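PDB 2PL2: hypothetical conserved protein TTC0263, which is of unknown function but belongs to the tetratricopeptide repeat proteins, all-helical solenoids that commonly serve as scaffolds for protein-protein interaction. Local coordinates for residues 24-29 against 44-49; 70-76 against 109-114; 84-88 against 126-130. All coordinates share one frame; numbering follows the deposited sequence.

Contact 1. Residues 24-29 against 44-49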
loop_
_atom_site.group_PDB
_atom_site.type_symbol
_atom_site.label_atom_id
_atom_site.label_comp_id
_atom_site.label_asym_id
_atom_site.label_seq_id
_atom_site.Cartn_x
_atom_site.Cartn_y
_atom_site.Cartn_z
ATOM N N ALA A 24 7.889 -7.191 -10.075
ATOM C CA ALA A 24 9.127 -6.421 -10.023
ATOM C C ALA A 24 10.138 -7.090 -9.092
ATOM O O ALA A 24 11.315 -7.240 -9.434
ATOM C CB ALA A 24 8.834 -4.991 -9.550
ATOM N N LEU A 25 9.656 -7.500 -7.920
ATOM C CA LEU A 25 10.487 -8.139 -6.906
ATOM C C LEU A 25 11.268 -9.338 -7.434
ATOM O O LEU A 25 12.482 -9.406 -7.270
ATOM C CB LEU A 25 9.628 -8.595 -5.731
ATOM C CG LEU A 25 10.455 -9.164 -4.573
ATOM C CD1 LEU A 25 10.994 -7.995 -3.741
ATOM C CD2 LEU A 25 9.603 -10.065 -3.707
ATOM N N THR A 26 10.566 -10.271 -8.072
ATOM C CA THR A 26 11.190 -11.470 -8.607
ATOM C C THR A 26 12.268 -11.174 -9.648
ATOM O O THR A 26 13.286 -11.870 -9.719
ATOM C CB THR A 26 10.125 -12.429 -9.210
ATOM O OG1 THR A 26 9.582 -11.863 -10.405
ATOM C CG2 THR A 26 8.995 -12.663 -8.217
ATOM N N LEU A 27 12.059 -10.140 -10.454
ATOM C CA LEU A 27 13.045 -9.777 -11.470
ATOM C C LEU A 27 14.295 -9.198 -10.822
ATOM O O LEU A 27 15.406 -9.477 -11.250
ATOM C CB LEU A 27 12.458 -8.770 -12.457
ATOM C CG LEU A 27 11.446 -9.349 -13.453
ATOM C CD1 LEU A 27 10.711 -8.209 -14.136
ATOM C CD2 LEU A 27 12.156 -10.222 -14.475
ATOM N N PHE A 28 14.100 -8.385 -9.787
ATOM C CA PHE A 28 15.213 -7.772 -9.071
ATOM C C PHE A 28 16.016 -8.824 -8.302
ATOM O O PHE A 28 17.197 -8.624 -7.996
ATOM C CB PHE A 28 14.704 -6.686 -8.106
ATOM C CG PHE A 28 14.098 -5.496 -8.798
ATOM C CD1 PHE A 28 14.654 -5.006 -9.982
ATOM C CD2 PHE A 28 12.976 -4.863 -8.276
ATOM C CE1 PHE A 28 14.096 -3.914 -10.630
ATOM C CE2 PHE A 28 12.420 -3.771 -8.921
ATOM C CZ PHE A 28 12.980 -3.298 -10.098
ATOM N N GLU A 29 15.365 -9.939 -7.978
ATOM C CA GLU A 29 16.036 -11.009 -7.271
ATOM C C GLU A 29 16.927 -11.726 -8.280
ATOM O O GLU A 29 18.085 -12.027 -7.990
ATOM C CB GLU A 29 15.001 -11.929 -6.620
ATOM C CG GLU A 29 14.197 -11.176 -5.567
ATOM C CD GLU A 29 13.047 -11.958 -4.960
ATOM O OE1 GLU A 29 12.361 -12.702 -5.699
ATOM O OE2 GLU A 29 12.809 -11.799 -3.741
ATOM N N TRP A 44 16.519 -0.951 -6.028
ATOM C CA TRP A 44 15.207 -1.220 -6.601
ATOM C C TRP A 44 14.486 -2.314 -5.830
ATOM O O TRP A 44 13.283 -2.215 -5.584
ATOM C CB TRP A 44 15.332 -1.594 -8.071
ATOM C CG TRP A 44 15.516 -0.400 -8.938
ATOM C CD1 TRP A 44 16.633 -0.056 -9.645
ATOM C CD2 TRP A 44 14.562 0.649 -9.160
ATOM N NE1 TRP A 44 16.434 1.145 -10.292
ATOM C CE2 TRP A 44 15.176 1.596 -10.009
ATOM C CE3 TRP A 44 13.257 0.875 -8.721
ATOM C CZ2 TRP A 44 14.517 2.757 -10.425
ATOM C CZ3 TRP A 44 12.604 2.035 -9.135
ATOM C CH2 TRP A 44 13.236 2.959 -9.976
ATOM N N LEU A 45 15.229 -3.348 -5.448
ATOM C CA LEU A 45 14.675 -4.445 -4.673
ATOM C C LEU A 45 14.059 -3.877 -3.404
ATOM O O LEU A 45 12.912 -4.167 -3.071
ATOM C CB LEU A 45 15.771 -5.442 -4.293
ATOM C CG LEU A 45 15.328 -6.515 -3.294
ATOM C CD1 LEU A 45 14.382 -7.488 -3.973
ATOM C CD2 LEU A 45 16.546 -7.247 -2.745
ATOM N N ALA A 46 14.837 -3.071 -2.692
ATOM C CA ALA A 46 14.376 -2.457 -1.460
ATOM C C ALA A 46 13.133 -1.601 -1.702
ATOM O O ALA A 46 12.186 -1.647 -0.923
ATOM C CB ALA A 46 15.490 -1.606 -0.852
ATOM N N ARG A 47 13.149 -0.807 -2.771
ATOM C CA ARG A 47 12.016 0.055 -3.095
ATOM C C ARG A 47 10.772 -0.793 -3.286
ATOM O O ARG A 47 9.693 -0.462 -2.788
ATOM C CB ARG A 47 12.284 0.866 -4.362
ATOM C CG ARG A 47 13.088 2.132 -4.142
ATOM C CD ARG A 47 13.045 3.019 -5.373
ATOM N NE ARG A 47 11.819 3.813 -5.471
ATOM C CZ ARG A 47 11.493 4.558 -6.526
ATOM N NH1 ARG A 47 12.303 4.606 -7.575
ATOM N NH2 ARG A 47 10.361 5.256 -6.535
ATOM N N THR A 48 10.931 -1.894 -4.004
ATOM C CA THR A 48 9.822 -2.798 -4.250
ATOM C C THR A 48 9.337 -3.458 -2.949
ATOM O O THR A 48 8.141 -3.699 -2.783
ATOM C CB THR A 48 10.230 -3.870 -5.252
ATOM O OG1 THR A 48 10.850 -3.243 -6.384
ATOM C CG2 THR A 48 9.006 -4.653 -5.714
ATOM N N GLN A 49 10.260 -3.730 -2.030
ATOM C CA GLN A 49 9.912 -4.341 -0.752
ATOM C C GLN A 49 9.064 -3.400 0.098
ATOM O O GLN A 49 8.143 -3.832 0.788
ATOM C CB GLN A 49 11.184 -4.732 0.012
ATOM C CG GLN A 49 12.022 -5.804 -0.691
ATOM C CD GLN A 49 13.274 -6.175 0.072
ATOM O OE1 GLN A 49 14.046 -5.303 0.470
ATOM N NE2 GLN A 49 13.493 -7.473 0.269
#
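Phe28 lays one ring face over the CB of Trp44, which stands almost above the middle of the ring: CB of Trp44 is 3.6 Å from the centroid of the Phe28 ring and 14° off its normal, a CH-pi contact. The indole itself is carried past the phenyl ring. Its five-membered ring is tilted only 22° from the Phe28 plane but is slid so far along it that the two rings scarcely overlap, and Trp44 meets Tyr16 edge-to-face on helix 6-17 instead. Thr48 approaches the same phenyl ring at its edge, near the plane, where OG1 of Thr48 lies 3.0 Å from CE2 of Phe28. That hydroxyl is turned back on its own helix and donates to Trp44 O at 2.8 Å. It reaches the carbonyl from above its plane, on the face opposite the one used by the Thr48 backbone N, so that one acceptor is gripped by two donors. The threonine methyl, anti to the Thr48 backbone N, is thereby left for helix 21-32, with CG2 of Thr48 3.9 Å from CB of Ala24. This is the packing of successive antiparallel helices in a tetratricopeptide repeat solenoid, here helices 21-32 and 39-51; the axes of the segments 24-29 and 44-49 pass 9.1 Å apart with 156° between their directions. On the other flank, Leu25 and Leu45 both swing a methyl inward, and their CD1 atoms come as close as 3.4 Å. The aliphatic part of Glu29 lies across Leu45, with CG of Glu29 4.0 Å from CD1 of Leu45. Beyond these leucines, Leu45 also packs on Asn61 of helix 55-68, and Leu25 on Leu52.

Contact 2. Residues 70-76 against 109-114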
loop_
_atom_site.group_PDB
_atom_site.type_symbol
_atom_site.label_atom_id
_atom_site.label_comp_id
_atom_site.label_asym_id
_atom_site.label_seq_id
_atom_site.Cartn_x
_atom_site.Cartn_y
_atom_site.Cartn_z
ATOM N N PRO A 70 28.246 4.652 0.343
ATOM C CA PRO A 70 27.813 5.904 0.972
ATOM C C PRO A 70 27.657 7.092 0.008
ATOM O O PRO A 70 27.143 8.147 0.391
ATOM C CB PRO A 70 28.901 6.146 2.011
ATOM C CG PRO A 70 30.123 5.648 1.311
ATOM C CD PRO A 70 29.651 4.352 0.694
ATOM N N ARG A 71 28.118 6.922 -1.227
ATOM C CA ARG A 71 28.036 7.979 -2.228
ATOM C C ARG A 71 26.788 7.852 -3.089
ATOM O O ARG A 71 26.445 8.771 -3.842
ATOM C CB ARG A 71 29.284 7.958 -3.116
ATOM C CG ARG A 71 30.490 8.613 -2.466
ATOM C CD ARG A 71 31.749 8.427 -3.293
ATOM N NE ARG A 71 32.783 9.379 -2.904
ATOM C CZ ARG A 71 32.773 10.661 -3.255
ATOM N NH1 ARG A 71 31.785 11.132 -4.010
ATOM N NH2 ARG A 71 33.736 11.474 -2.837
ATOM N N TYR A 72 26.115 6.710 -2.970
ATOM C CA TYR A 72 24.891 6.434 -3.715
ATOM C C TYR A 72 23.684 6.936 -2.916
ATOM O O TYR A 72 23.491 6.546 -1.757
ATOM C CB TYR A 72 24.779 4.934 -3.957
ATOM C CG TYR A 72 23.616 4.507 -4.819
ATOM C CD1 TYR A 72 23.454 5.020 -6.102
ATOM C CD2 TYR A 72 22.729 3.515 -4.387
ATOM C CE1 TYR A 72 22.441 4.549 -6.945
ATOM C CE2 TYR A 72 21.720 3.035 -5.215
ATOM C CZ TYR A 72 21.587 3.555 -6.493
ATOM O OH TYR A 72 20.628 3.056 -7.335
ATOM N N LEU A 73 22.881 7.801 -3.534
ATOM C CA LEU A 73 21.704 8.369 -2.879
ATOM C C LEU A 73 20.652 7.321 -2.558
ATOM O O LEU A 73 19.912 7.461 -1.591
ATOM C CB LEU A 73 21.080 9.451 -3.760
ATOM C CG LEU A 73 21.840 10.770 -3.851
ATOM C CD1 LEU A 73 21.105 11.701 -4.794
ATOM C CD2 LEU A 73 21.965 11.391 -2.457
ATOM N N GLY A 74 20.581 6.283 -3.386
ATOM C CA GLY A 74 19.614 5.215 -3.178
ATOM C C GLY A 74 19.515 4.717 -1.753
ATOM O O GLY A 74 18.420 4.630 -1.199
ATOM N N GLY A 75 20.661 4.403 -1.156
ATOM C CA GLY A 75 20.694 3.912 0.211
ATOM C C GLY A 75 19.957 4.783 1.210
ATOM O O GLY A 75 19.154 4.288 2.012
ATOM N N TYR A 76 20.232 6.081 1.173
ATOM C CA TYR A 76 19.589 7.011 2.086
ATOM C C TYR A 76 18.087 7.096 1.789
ATOM O O TYR A 76 17.271 7.110 2.705
ATOM C CB TYR A 76 20.223 8.399 1.953
ATOM C CG TYR A 76 21.737 8.414 2.084
ATOM C CD1 TYR A 76 22.355 8.541 3.328
ATOM C CD2 TYR A 76 22.546 8.275 0.962
ATOM C CE1 TYR A 76 23.745 8.539 3.443
ATOM C CE2 TYR A 76 23.927 8.266 1.066
ATOM C CZ TYR A 76 24.529 8.392 2.307
ATOM O OH TYR A 76 25.917 8.368 2.391
ATOM N N ASP A 109 22.244 13.485 5.830
ATOM C CA ASP A 109 23.525 12.941 5.362
ATOM C C ASP A 109 23.501 12.846 3.843
ATOM O O ASP A 109 24.502 13.108 3.180
ATOM C CB ASP A 109 23.811 11.528 5.904
ATOM C CG ASP A 109 23.805 11.447 7.416
ATOM O OD1 ASP A 109 24.115 12.460 8.088
ATOM O OD2 ASP A 109 23.500 10.343 7.931
ATOM N N ALA A 110 22.363 12.439 3.291
ATOM C CA ALA A 110 22.252 12.330 1.846
ATOM C C ALA A 110 22.421 13.715 1.214
ATOM O O ALA A 110 22.990 13.856 0.130
ATOM C CB ALA A 110 20.901 11.743 1.471
ATOM N N GLU A 111 21.920 14.735 1.903
ATOM C CA GLU A 111 22.002 16.100 1.414
ATOM C C GLU A 111 23.461 16.510 1.218
ATOM O O GLU A 111 23.773 17.360 0.371
ATOM C CB GLU A 111 21.304 17.047 2.394
ATOM C CG GLU A 111 21.464 18.528 2.057
ATOM C CD GLU A 111 20.693 19.442 3.005
ATOM O OE1 GLU A 111 20.784 19.244 4.238
ATOM O OE2 GLU A 111 20.003 20.364 2.513
ATOM N N ARG A 112 24.350 15.893 1.994
ATOM C CA ARG A 112 25.779 16.171 1.901
ATOM C C ARG A 112 26.375 15.579 0.629
ATOM O O ARG A 112 27.393 16.050 0.133
ATOM C CB ARG A 112 26.506 15.602 3.123
ATOM C CG ARG A 112 26.018 16.169 4.450
ATOM C CD ARG A 112 26.292 17.670 4.549
ATOM N NE ARG A 112 25.788 18.249 5.795
ATOM C CZ ARG A 112 25.941 19.521 6.143
ATOM N NH1 ARG A 112 26.588 20.358 5.336
ATOM N NH2 ARG A 112 25.443 19.955 7.296
ATOM N N VAL A 113 25.732 14.543 0.105
ATOM C CA VAL A 113 26.179 13.870 -1.111
ATOM C C VAL A 113 25.614 14.546 -2.364
ATOM O O VAL A 113 26.124 14.353 -3.469
ATOM C CB VAL A 113 25.737 12.393 -1.098
ATOM C CG1 VAL A 113 26.218 11.686 -2.355
ATOM C CG2 VAL A 113 26.258 11.710 0.155
ATOM N N ASN A 114 24.551 15.327 -2.187
ATOM C CA ASN A 114 23.915 16.037 -3.292
ATOM C C ASN A 114 22.796 16.933 -2.757
ATOM O O ASN A 114 21.743 16.445 -2.347
ATOM C CB ASN A 114 23.323 15.051 -4.295
ATOM C CG ASN A 114 22.887 15.729 -5.585
ATOM O OD1 ASN A 114 22.457 16.891 -5.584
ATOM N ND2 ASN A 114 22.990 15.004 -6.695
#
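This is an apolar, partly buried contact in which Tyr76 and Leu73, at the start of helix 73-88, meet Ala110 and Val113 near the end of helix 93-113, the next helix in the chain. No hydrogen bond joins the two segments. Ala110 packs closely, its CB lying 3.4 Å from CB of Tyr76. The backbone of Ala110 covers one face of the tyrosine ring toward its rim, with CA 3.9 Å above the plane. Asp109 meets the ring through its methylene alone, CB standing 3.9 Å from CE1 of Tyr76. At the phenol end, Val113 puts CG2 4.0 Å from OH of Tyr76. The same hydroxyl points at Pro70 O in its own segment, but the modelled separation is too short to be trusted in detail. Val113 splits its two methyls over the turn that precedes helix 73-88: with CG1 anti to the backbone N (chi1 -179°), that methyl rests 3.3 Å from O of Arg71, while CG2 faces O of Pro70. Leu73 uses both branches: its CD2 lies 4.1 Å from CB of Ala110 and equally far from CB of Val113, and its CD1 is 4.0 Å from CB of Asn114, whose side-chain oxygen is engaged by the Arg116 backbone N. The packing joins consecutive antiparallel helices, as expected of a tetratricopeptide repeat solenoid. Helix 118-130 joins the pair through Leu120, touched by both Leu73 and Ala110, while Glu111 reaches Arg124 of that helix in a salt bridge.

Contact 3. Residues 84-88 against 126-130; sequences VALYR and LVYAL
Where Val84 and Tyr87 face Val127 and Leu130, the two helices run nearly parallel, 21° apart, and the axes of 84-88 and 126-130 come within 11.8 Å, a wide spacing bridged mainly by side chains. Leu130 does most of the bridging. Its CG stands beside the backbone N (chi1 -63°), which turns the branch toward helix 73-88; CD1 reaches Val84 and CD2 reaches Arg88, while both also touch the Tyr87 ring. CD1 of Leu130 presses on CG1 of Val84 at 3.5 Å, the two side chains meeting at about a right angle. The same CD1 lies over one face of the Arg88 guanidinium, while CD2 of Leu130 is 3.9 Å from NH1 of Arg88. The Tyr87 ring is met by the leucine's stem as well, CE2 of Tyr87 lying 3.8 Å from CB of Leu130. The approach of Leu130 to the ring is oblique. The other methyl of Val84 meets Val127, with CG2 of Val84 4.1 Å from CG2 of Val127. Arg88, extended from CG to NE, also brings NH2 to 4.3 Å from CD2 of Leu126.

A parallel pairing of next-but-one helices is what a tetratricopeptide repeat solenoid produces, with the intervening helix 93-113 packed against both: Tyr87 touches its Leu100, and Val127 its Leu104 and Leu107. Arg88 also packs on Leu52 of the second subunit, so the edge of this contact lies at the dimer interface. With no clear hydrogen bond and no salt bridge across it, the contact depends on methyl, ring and aliphatic surface, and across it the arginine contributes apolar packing of its guanidinium against leucine methyls, with no carboxylate partner in the facing segment.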
loop_
_atom_site.group_PDB
_atom_site.type_symbol
_atom_site.label_atom_id
_atom_site.label_comp_id
_atom_site.label_asym_id
_atom_site.label_seq_id
_atom_site.Cartn_x
_atom_site.Cartn_y
_atom_site.Cartn_z
ATOM N N VAL A 84 10.094 5.810 7.897
ATOM C CA VAL A 84 8.759 6.402 7.899
ATOM C C VAL A 84 7.700 5.300 8.016
ATOM O O VAL A 84 6.729 5.442 8.751
ATOM C CB VAL A 84 8.495 7.227 6.607
ATOM C CG1 VAL A 84 7.035 7.637 6.546
ATOM C CG2 VAL A 84 9.396 8.465 6.576
ATOM N N ALA A 85 7.891 4.206 7.291
ATOM C CA ALA A 85 6.940 3.111 7.347
ATOM C C ALA A 85 6.862 2.647 8.792
ATOM O O ALA A 85 5.776 2.458 9.339
ATOM C CB ALA A 85 7.395 1.968 6.439
ATOM N N LEU A 86 8.031 2.474 9.404
ATOM C CA LEU A 86 8.142 2.050 10.797
ATOM C C LEU A 86 7.477 3.064 11.733
ATOM O O LEU A 86 7.032 2.708 12.823
ATOM C CB LEU A 86 9.611 1.903 11.180
ATOM C CG LEU A 86 10.418 0.758 10.570
ATOM C CD1 LEU A 86 11.910 1.010 10.769
ATOM C CD2 LEU A 86 9.997 -0.544 11.221
ATOM N N TYR A 87 7.428 4.326 11.310
ATOM C CA TYR A 87 6.808 5.388 12.104
ATOM C C TYR A 87 5.289 5.290 12.106
ATOM O O TYR A 87 4.650 5.551 13.122
ATOM C CB TYR A 87 7.187 6.769 11.571
ATOM C CG TYR A 87 6.176 7.831 11.965
ATOM C CD1 TYR A 87 6.084 8.272 13.282
ATOM C CD2 TYR A 87 5.259 8.337 11.032
ATOM C CE1 TYR A 87 5.109 9.192 13.665
ATOM C CE2 TYR A 87 4.284 9.250 11.402
ATOM C CZ TYR A 87 4.210 9.671 12.723
ATOM O OH TYR A 87 3.244 10.571 13.120
ATOM N N ARG A 88 4.714 4.958 10.955
ATOM C CA ARG A 88 3.271 4.831 10.848
ATOM C C ARG A 88 2.873 3.628 11.683
ATOM O O ARG A 88 1.872 3.654 12.403
ATOM C CB ARG A 88 2.860 4.620 9.387
ATOM C CG ARG A 88 3.230 5.771 8.462
ATOM C CD ARG A 88 2.760 5.527 7.029
ATOM N NE ARG A 88 3.088 6.640 6.138
ATOM C CZ ARG A 88 2.611 7.877 6.269
ATOM N NH1 ARG A 88 1.777 8.171 7.259
ATOM N NH2 ARG A 88 2.971 8.822 5.407
ATOM N N LEU A 126 8.117 15.655 3.680
ATOM C CA LEU A 126 7.139 14.664 4.103
ATOM C C LEU A 126 7.453 14.211 5.525
ATOM O O LEU A 126 6.550 13.867 6.291
ATOM C CB LEU A 126 7.172 13.466 3.153
ATOM C CG LEU A 126 6.039 12.436 3.244
ATOM C CD1 LEU A 126 6.200 11.408 2.119
ATOM C CD2 LEU A 126 6.053 11.749 4.604
ATOM N N VAL A 127 8.737 14.220 5.879
ATOM C CA VAL A 127 9.168 13.813 7.210
ATOM C C VAL A 127 8.883 14.898 8.243
ATOM O O VAL A 127 8.438 14.602 9.356
ATOM C CB VAL A 127 10.675 13.451 7.224
ATOM C CG1 VAL A 127 11.140 13.177 8.659
ATOM C CG2 VAL A 127 10.920 12.224 6.349
ATOM N N TYR A 128 9.137 16.153 7.886
ATOM C CA TYR A 128 8.851 17.254 8.802
ATOM C C TYR A 128 7.357 17.323 9.101
ATOM O O TYR A 128 6.954 17.658 10.219
ATOM C CB TYR A 128 9.298 18.584 8.210
ATOM C CG TYR A 128 10.768 18.864 8.362
ATOM C CD1 TYR A 128 11.388 18.806 9.614
ATOM C CD2 TYR A 128 11.535 19.214 7.266
ATOM C CE1 TYR A 128 12.738 19.095 9.763
ATOM C CE2 TYR A 128 12.885 19.510 7.402
ATOM C CZ TYR A 128 13.480 19.446 8.655
ATOM O OH TYR A 128 14.809 19.734 8.771
ATOM N N ALA A 129 6.536 17.015 8.099
ATOM C CA ALA A 129 5.086 17.036 8.278
ATOM C C ALA A 129 4.671 15.969 9.297
ATOM O O ALA A 129 3.933 16.253 10.237
ATOM C CB ALA A 129 4.391 16.795 6.943
ATOM N N LEU A 130 5.149 14.742 9.110
ATOM C CA LEU A 130 4.828 13.657 10.034
ATOM C C LEU A 130 5.260 14.054 11.437
ATOM O O LEU A 130 4.701 13.575 12.424
ATOM C CB LEU A 130 5.533 12.369 9.606
ATOM C CG LEU A 130 5.088 11.858 8.234
ATOM C CD1 LEU A 130 5.954 10.695 7.789
ATOM C CD2 LEU A 130 3.623 11.438 8.304
#

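Contact 1 is the most buried of the three, whereas contacts 2 and 3 are partly buried and contact 2 includes several exposed residues. Contacts 1 and 2 each join helices that follow one another in the chain, while contact 3 skips a helix and joins next-but-one neighbours. Contacts 2 and 3 share helix 73-88, one near its start and the other at its end, with centres about 19 Å apart. All three are chiefly apolar. Contact 1 is built round an aromatic CH-pi contact, contact 2 round a tyrosine against alanine and valine, and contact 3 round a leucine, with an arginine that also touches the second subunit.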